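Local coordinates for glutathione S-transferase (Rhodospirillum rubrum F11, PDB 4O7H) that transfers glutathione through its thiol sulphur to electrophilic substrates, probably working as the two-fold dimer typical of its family, at the interface of chains A and B. Coordinates in Å, arbitrary orientation; residue numbers count along the deposited sequence, not the author numbering. Chains: chain A/B, Glutathione S-transferase.

Contact 1: the interface of chains A and B. Residues chain A 93, 97, 143; chain B 46-47, 62.
Helices 85-119 and 127-150 of chain A receive the loop that follows helix 39-44 of chain B, with strand 60-62 of B alongside. The ring of B:Pro46 sets its CG between two polar tips, 3.5 Å from the phenol OH of A:Tyr143 and 3.6 Å from the guanidinium NH1 of A:Arg93, crossing both side chains at about a right angle. Those tips are bonded together: A:Arg93 grips the phenol oxygen end-on, NH1 at 3.1 Å and NH2 at 2.9 Å from A:Tyr143 OH. A bend at chi3 (74°) turns the guanidinium toward the phenol, while CD of A:Arg93 runs beside CB of B:Thr62 at 3.7 Å. An alanine in place of A:Arg93 would probably leave the phenol without these two donors and open a gap beside B:Thr62 and B:Pro46. A:Tyr143 sets its CE2 edge over the centre of one face of the A:Trp97 indole, whose CZ3 edge meets the backbone N of B:Glu47 at 3.5 Å, while CB and CG of B:Glu47 pass alongside in the opposite direction. A water joins A:Arg93 O (2.9 Å) to B:Glu47 OE1 (2.7 Å). The site thus seats a loop of the thioredoxin-like N-terminal domain of B on the helical C-terminal domain of A.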
ATOM      1  N   ARG A  93       1.245   9.161   5.512  1.00 11.40           N
ATOM      2  CA  ARG A  93       2.449   8.539   6.022  1.00 11.30           C
ATOM      3  C   ARG A  93       2.115   7.463   7.030  1.00 11.65           C
ATOM      4  O   ARG A  93       2.653   6.356   6.955  1.00 12.29           O
ATOM      5  CB  ARG A  93       3.411   9.600   6.663  1.00 12.73           C
ATOM      6  CG  ARG A  93       4.705   8.991   7.183  1.00 13.68           C
ATOM      7  CD  ARG A  93       5.565  10.021   7.932  1.00 14.79           C
ATOM      8  NE  ARG A  93       5.057  10.362   9.266  1.00 15.07           N
ATOM      9  CZ  ARG A  93       5.248   9.587  10.326  1.00 15.68           C
ATOM     10  NH1 ARG A  93       5.893   8.424  10.200  1.00 15.85           N
ATOM     11  NH2 ARG A  93       4.776   9.966  11.495  1.00 16.36           N
ATOM     12  N   TRP A  97       2.526   3.517   7.236  1.00 11.10           N
ATOM     13  CA  TRP A  97       3.257   2.863   8.331  1.00 11.46           C
ATOM     14  C   TRP A  97       2.506   1.579   8.763  1.00 11.51           C
ATOM     15  O   TRP A  97       3.114   0.497   8.921  1.00 11.49           O
ATOM     16  CB  TRP A  97       3.361   3.781   9.509  1.00 12.65           C
ATOM     17  CG  TRP A  97       4.063   3.151  10.656  1.00 11.97           C
ATOM     18  CD1 TRP A  97       3.511   2.315  11.583  1.00 13.43           C
ATOM     19  CD2 TRP A  97       5.447   3.300  11.023  1.00 12.76           C
ATOM     20  NE1 TRP A  97       4.461   1.916  12.481  1.00 13.29           N
ATOM     21  CE2 TRP A  97       5.649   2.548  12.170  1.00 12.75           C
ATOM     22  CE3 TRP A  97       6.518   4.035  10.495  1.00 13.51           C
ATOM     23  CZ2 TRP A  97       6.899   2.462  12.813  1.00 14.30           C
ATOM     24  CZ3 TRP A  97       7.723   3.957  11.111  1.00 13.64           C
ATOM     25  CH2 TRP A  97       7.914   3.193  12.262  1.00 13.88           C
ATOM     26  N   TYR A 143       5.866   3.311  19.423  1.00 15.51           N
ATOM     27  CA  TYR A 143       5.718   4.443  18.518  1.00 14.65           C
ATOM     28  C   TYR A 143       4.379   5.135  18.670  1.00 14.25           C
ATOM     29  O   TYR A 143       4.273   6.336  18.686  1.00 13.29           O
ATOM     30  CB  TYR A 143       5.948   3.982  17.069  1.00 15.93           C
ATOM     31  CG  TYR A 143       6.020   5.075  16.065  1.00 16.95           C
ATOM     32  CD1 TYR A 143       6.740   6.232  16.324  1.00 18.13           C
ATOM     33  CD2 TYR A 143       5.355   4.969  14.858  1.00 16.13           C
ATOM     34  CE1 TYR A 143       6.810   7.250  15.384  1.00 19.50           C
ATOM     35  CE2 TYR A 143       5.427   5.965  13.911  1.00 17.18           C
ATOM     36  CZ  TYR A 143       6.156   7.103  14.175  1.00 18.81           C
ATOM     37  OH  TYR A 143       6.208   8.134  13.299  1.00 18.22           O
TER
ATOM     38  N   PRO B  46      11.096   7.792  10.139  1.00 15.71           N
ATOM     39  CA  PRO B  46      11.277   6.681  11.045  1.00 15.67           C
ATOM     40  C   PRO B  46      11.074   5.313  10.446  1.00 16.66           C
ATOM     41  O   PRO B  46      11.489   4.331  11.064  1.00 16.82           O
ATOM     42  CB  PRO B  46      10.253   6.947  12.147  1.00 16.90           C
ATOM     43  CG  PRO B  46       9.172   7.744  11.498  1.00 16.70           C
ATOM     44  CD  PRO B  46       9.968   8.658  10.541  1.00 16.73           C
ATOM     45  N   GLU B  47      10.392   5.239   9.293  1.00 16.01           N
ATOM     46  CA  GLU B  47      10.239   3.962   8.627  1.00 16.00           C
ATOM     47  C   GLU B  47      11.535   3.493   7.954  1.00 16.87           C
ATOM     48  O   GLU B  47      11.689   2.316   7.606  1.00 17.41           O
ATOM     49  CB  GLU B  47       9.059   4.023   7.621  1.00 15.99           C
ATOM     50  CG  GLU B  47       8.566   2.627   7.311  1.00 16.54           C
ATOM     51  CD  GLU B  47       7.521   2.568   6.211  1.00 17.59           C
ATOM     52  OE1 GLU B  47       6.970   3.617   5.794  1.00 18.36           O
ATOM     53  OE2 GLU B  47       7.277   1.424   5.783  1.00 17.46           O
ATOM     54  N   THR B  62       6.742  11.953   3.273  1.00 15.25           N
ATOM     55  CA  THR B  62       7.301  10.645   3.369  1.00 17.01           C
ATOM     56  C   THR B  62       6.284   9.602   2.870  1.00 16.84           C
ATOM     57  O   THR B  62       5.077   9.749   3.131  1.00 16.84           O
ATOM     58  CB  THR B  62       7.621  10.390   4.844  1.00 20.56           C
ATOM     59  OG1 THR B  62       8.641  11.296   5.270  1.00 22.86           O
ATOM     60  CG2 THR B  62       8.013   8.993   5.067  1.00 21.90           C
TER
HETATM   61  O   HOH W   1       5.503   5.600   6.924  1.00 19.11           O

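Contact 2: the interface of chains A and B. Residues chain A 92-93, 96, 100; chain B 47, 63.
This is a charged patch of a two-fold homodimer interface, probably the biological one as in other glutathione transferases, and it ties helix 85-119 of chain A to two loop acids of chain B, with a twin across the axis. A:Arg100 is the hub, its guanidinium meeting a carboxylate along each of two edges. Side-on, NE donates to OE2 of B:Glu47 at 2.8 Å and NH2 to OE1 of B:Glu47 at 2.9 Å, both bonds fairly straight and on the syn sides of the oxygens. The guanidinium and this carboxylate are 10° from coplanar, so the paired bonds hold both groups against rotation. End-on, NH1 and NH2 converge on OD1 of B:Asp63, at 3.2 Å and 2.9 Å from it; the NH2 bond comes from the anti side and the NH1 bond nearly along the C-O axis. NH2 therefore serves both acids. A bend at chi3 (57°) brings the A:Arg100 head round to them. B:Asp63 lies where the family commonly has an acidic or amide residue that helps bind the glutamyl end of glutathione, so the arginine may help position that site from the other subunit. Over one face of the B:Asp63 carboxylate lies the methyl CB of A:Ala96, 3.3 Å from OD1 of B:Asp63.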
ATOM      1  N   ARG A  92      -1.385  10.236   5.631  1.00 10.44           N
ATOM      2  CA  ARG A  92      -1.046   9.214   4.627  1.00  9.72           C
ATOM      3  C   ARG A  92       0.253   8.450   4.957  1.00 10.09           C
ATOM      4  O   ARG A  92       0.343   7.207   4.743  1.00  9.93           O
ATOM      5  CB  ARG A  92      -1.052   9.799   3.219  1.00 10.20           C
ATOM      6  CG  ARG A  92      -2.417  10.231   2.760  1.00 10.50           C
ATOM      7  CD  ARG A  92      -2.459  10.467   1.283  1.00 10.77           C
ATOM      8  NE  ARG A  92      -3.740  10.937   0.751  1.00 10.86           N
ATOM      9  CZ  ARG A  92      -4.048  12.199   0.450  1.00 10.91           C
ATOM     10  NH1 ARG A  92      -3.216  13.207   0.671  1.00 11.81           N
ATOM     11  NH2 ARG A  92      -5.201  12.451  -0.100  1.00 11.99           N
ATOM     12  N   ARG A  93       1.245   9.161   5.512  1.00 11.40           N
ATOM     13  CA  ARG A  93       2.449   8.539   6.022  1.00 11.30           C
ATOM     14  C   ARG A  93       2.115   7.463   7.030  1.00 11.65           C
ATOM     15  O   ARG A  93       2.653   6.356   6.955  1.00 12.29           O
ATOM     16  CB  ARG A  93       3.411   9.600   6.663  1.00 12.73           C
ATOM     17  CG  ARG A  93       4.705   8.991   7.183  1.00 13.68           C
ATOM     18  CD  ARG A  93       5.565  10.021   7.932  1.00 14.79           C
ATOM     19  NE  ARG A  93       5.057  10.362   9.266  1.00 15.07           N
ATOM     20  CZ  ARG A  93       5.248   9.587  10.326  1.00 15.68           C
ATOM     21  NH1 ARG A  93       5.893   8.424  10.200  1.00 15.85           N
ATOM     22  NH2 ARG A  93       4.776   9.966  11.495  1.00 16.36           N
ATOM     23  N   ALA A  96       0.333   4.447   5.658  1.00 11.10           N
ATOM     24  CA  ALA A  96       1.332   3.541   5.102  1.00 11.63           C
ATOM     25  C   ALA A  96       2.157   2.825   6.185  1.00 11.42           C
ATOM     26  O   ALA A  96       2.485   1.646   6.017  1.00 12.05           O
ATOM     27  CB  ALA A  96       2.273   4.292   4.172  1.00 12.54           C
ATOM     28  N   ARG A 100       1.663  -1.025   5.529  1.00 13.84           N
ATOM     29  CA  ARG A 100       2.894  -1.702   5.075  1.00 13.98           C
ATOM     30  C   ARG A 100       3.687  -2.299   6.223  1.00 14.11           C
ATOM     31  O   ARG A 100       3.879  -3.520   6.259  1.00 16.32           O
ATOM     32  CB  ARG A 100       3.811  -0.735   4.248  1.00 15.59           C
ATOM     33  CG  ARG A 100       5.175  -1.309   3.893  1.00 17.25           C
ATOM     34  CD  ARG A 100       5.951  -0.482   2.809  1.00 18.97           C
ATOM     35  NE  ARG A 100       6.097   0.891   3.267  1.00 18.70           N
ATOM     36  CZ  ARG A 100       5.556   1.963   2.699  1.00 19.45           C
ATOM     37  NH1 ARG A 100       4.821   1.852   1.600  1.00 20.73           N
ATOM     38  NH2 ARG A 100       5.704   3.131   3.267  1.00 18.84           N
TER
ATOM     39  N   GLU B  47      10.392   5.239   9.293  1.00 16.01           N
ATOM     40  CA  GLU B  47      10.239   3.962   8.627  1.00 16.00           C
ATOM     41  C   GLU B  47      11.535   3.493   7.954  1.00 16.87           C
ATOM     42  O   GLU B  47      11.689   2.316   7.606  1.00 17.41           O
ATOM     43  CB  GLU B  47       9.059   4.023   7.621  1.00 15.99           C
ATOM     44  CG  GLU B  47       8.566   2.627   7.311  1.00 16.54           C
ATOM     45  CD  GLU B  47       7.521   2.568   6.211  1.00 17.59           C
ATOM     46  OE1 GLU B  47       6.970   3.617   5.794  1.00 18.36           O
ATOM     47  OE2 GLU B  47       7.277   1.424   5.783  1.00 17.46           O
ATOM     48  N   ASP B  63       6.768   8.563   2.176  1.00 16.41           N
ATOM     49  CA  ASP B  63       5.957   7.469   1.615  1.00 16.33           C
ATOM     50  C   ASP B  63       5.629   7.832   0.163  1.00 14.63           C
ATOM     51  O   ASP B  63       5.130   8.906  -0.106  1.00 14.36           O
ATOM     52  CB  ASP B  63       4.629   7.154   2.338  1.00 18.24           C
ATOM     53  CG  ASP B  63       3.771   6.102   1.586  1.00 17.64           C
ATOM     54  OD1 ASP B  63       4.137   4.943   1.583  1.00 18.73           O
ATOM     55  OD2 ASP B  63       2.671   6.428   1.070  1.00 20.41           O
TER
HETATM   56  O   HOH W   2       5.503   5.600   6.924  1.00 19.11           O

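Contact 3: the interface of chains A and B. Residues chain A 89, 93; chain B 46, 62-63, 66.
OD2 of B:Asp63 accepts the backbone N-H of B:Ala66 at 2.9 Å, a fairly straight bond (158° at the hydrogen) that reaches the anti side of the carboxylate oxygen and lies 24° out of its plane. With this bond B:Asp63 caps the N-terminal end of helix 64-74; its CG stands anti to the backbone N (chi1 174°), which carries the carboxylate back over the first turn. The cap orients that turn, and the turn presents the methyl of B:Ala66 to helix 85-119 of chain A. There CB of B:Ala66 lies 3.9 Å from the carbonyl O of A:Ala89 and 4.0 Å from the backbone N of A:Arg93, so a small side chain rests directly on the backbone of the partner helix. Little bulk separates the two helices at this point. The packing is therefore mainly van der Waals. Beside the methyl, the aliphatic part of A:Arg93 extends along B:Thr62 toward B:Pro46, giving up much more surface than the alanines do; it also lies over the carbonyl of the threonine, with CB of A:Arg93 3.9 Å from O of B:Thr62.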
ATOM      1  N   ALA A  89      -0.609  14.755   4.322  1.00 12.21           N
ATOM      2  CA  ALA A  89       0.579  13.951   4.087  1.00 12.98           C
ATOM      3  C   ALA A  89       0.992  13.131   5.324  1.00 12.55           C
ATOM      4  O   ALA A  89       1.498  12.025   5.171  1.00 12.90           O
ATOM      5  CB  ALA A  89       1.727  14.846   3.641  1.00 13.60           C
ATOM      6  N   ARG A  93       1.245   9.161   5.512  1.00 11.40           N
ATOM      7  CA  ARG A  93       2.449   8.539   6.022  1.00 11.30           C
ATOM      8  C   ARG A  93       2.115   7.463   7.030  1.00 11.65           C
ATOM      9  O   ARG A  93       2.653   6.356   6.955  1.00 12.29           O
ATOM     10  CB  ARG A  93       3.411   9.600   6.663  1.00 12.73           C
ATOM     11  CG  ARG A  93       4.705   8.991   7.183  1.00 13.68           C
ATOM     12  CD  ARG A  93       5.565  10.021   7.932  1.00 14.79           C
ATOM     13  NE  ARG A  93       5.057  10.362   9.266  1.00 15.07           N
ATOM     14  CZ  ARG A  93       5.248   9.587  10.326  1.00 15.68           C
ATOM     15  NH1 ARG A  93       5.893   8.424  10.200  1.00 15.85           N
ATOM     16  NH2 ARG A  93       4.776   9.966  11.495  1.00 16.36           N
TER
ATOM     17  N   PRO B  46      11.096   7.792  10.139  1.00 15.71           N
ATOM     18  CA  PRO B  46      11.277   6.681  11.045  1.00 15.67           C
ATOM     19  C   PRO B  46      11.074   5.313  10.446  1.00 16.66           C
ATOM     20  O   PRO B  46      11.489   4.331  11.064  1.00 16.82           O
ATOM     21  CB  PRO B  46      10.253   6.947  12.147  1.00 16.90           C
ATOM     22  CG  PRO B  46       9.172   7.744  11.498  1.00 16.70           C
ATOM     23  CD  PRO B  46       9.968   8.658  10.541  1.00 16.73           C
ATOM     24  N   THR B  62       6.742  11.953   3.273  1.00 15.25           N
ATOM     25  CA  THR B  62       7.301  10.645   3.369  1.00 17.01           C
ATOM     26  C   THR B  62       6.284   9.602   2.870  1.00 16.84           C
ATOM     27  O   THR B  62       5.077   9.749   3.131  1.00 16.84           O
ATOM     28  CB  THR B  62       7.621  10.390   4.844  1.00 20.56           C
ATOM     29  OG1 THR B  62       8.641  11.296   5.270  1.00 22.86           O
ATOM     30  CG2 THR B  62       8.013   8.993   5.067  1.00 21.90           C
ATOM     31  N   ASP B  63       6.768   8.563   2.176  1.00 16.41           N
ATOM     32  CA  ASP B  63       5.957   7.469   1.615  1.00 16.33           C
ATOM     33  C   ASP B  63       5.629   7.832   0.163  1.00 14.63           C
ATOM     34  O   ASP B  63       5.130   8.906  -0.106  1.00 14.36           O
ATOM     35  CB  ASP B  63       4.629   7.154   2.338  1.00 18.24           C
ATOM     36  CG  ASP B  63       3.771   6.102   1.586  1.00 17.64           C
ATOM     37  OD1 ASP B  63       4.137   4.943   1.583  1.00 18.73           O
ATOM     38  OD2 ASP B  63       2.671   6.428   1.070  1.00 20.41           O
ATOM     39  N   ALA B  66       1.852   8.829  -0.256  1.00 12.41           N
ATOM     40  CA  ALA B  66       1.618  10.150   0.347  1.00 11.94           C
ATOM     41  C   ALA B  66       2.219  11.240  -0.555  1.00 11.33           C
ATOM     42  O   ALA B  66       1.591  12.276  -0.753  1.00 11.02           O
ATOM     43  CB  ALA B  66       2.236  10.220   1.736  1.00 12.57           C
TER

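The three contacts form one continuous strip: the C-alpha centres of contact 1 lie about 5 Å from those of contact 2 and about 6 Å from those of contact 3, and contacts 2 and 3 are about 5 Å apart. A:Arg93 on helix 85-119 belongs to all three. B:Glu47 joins contacts 1 and 2, B:Asp63 joins contacts 2 and 3, and B:Pro46 and B:Thr62 join contacts 1 and 3. A helix of one subunit thus meets apolar, charged and backbone surfaces of its partner in succession, and the two-fold axis repeats the strip, probably fixing how the subunits are set.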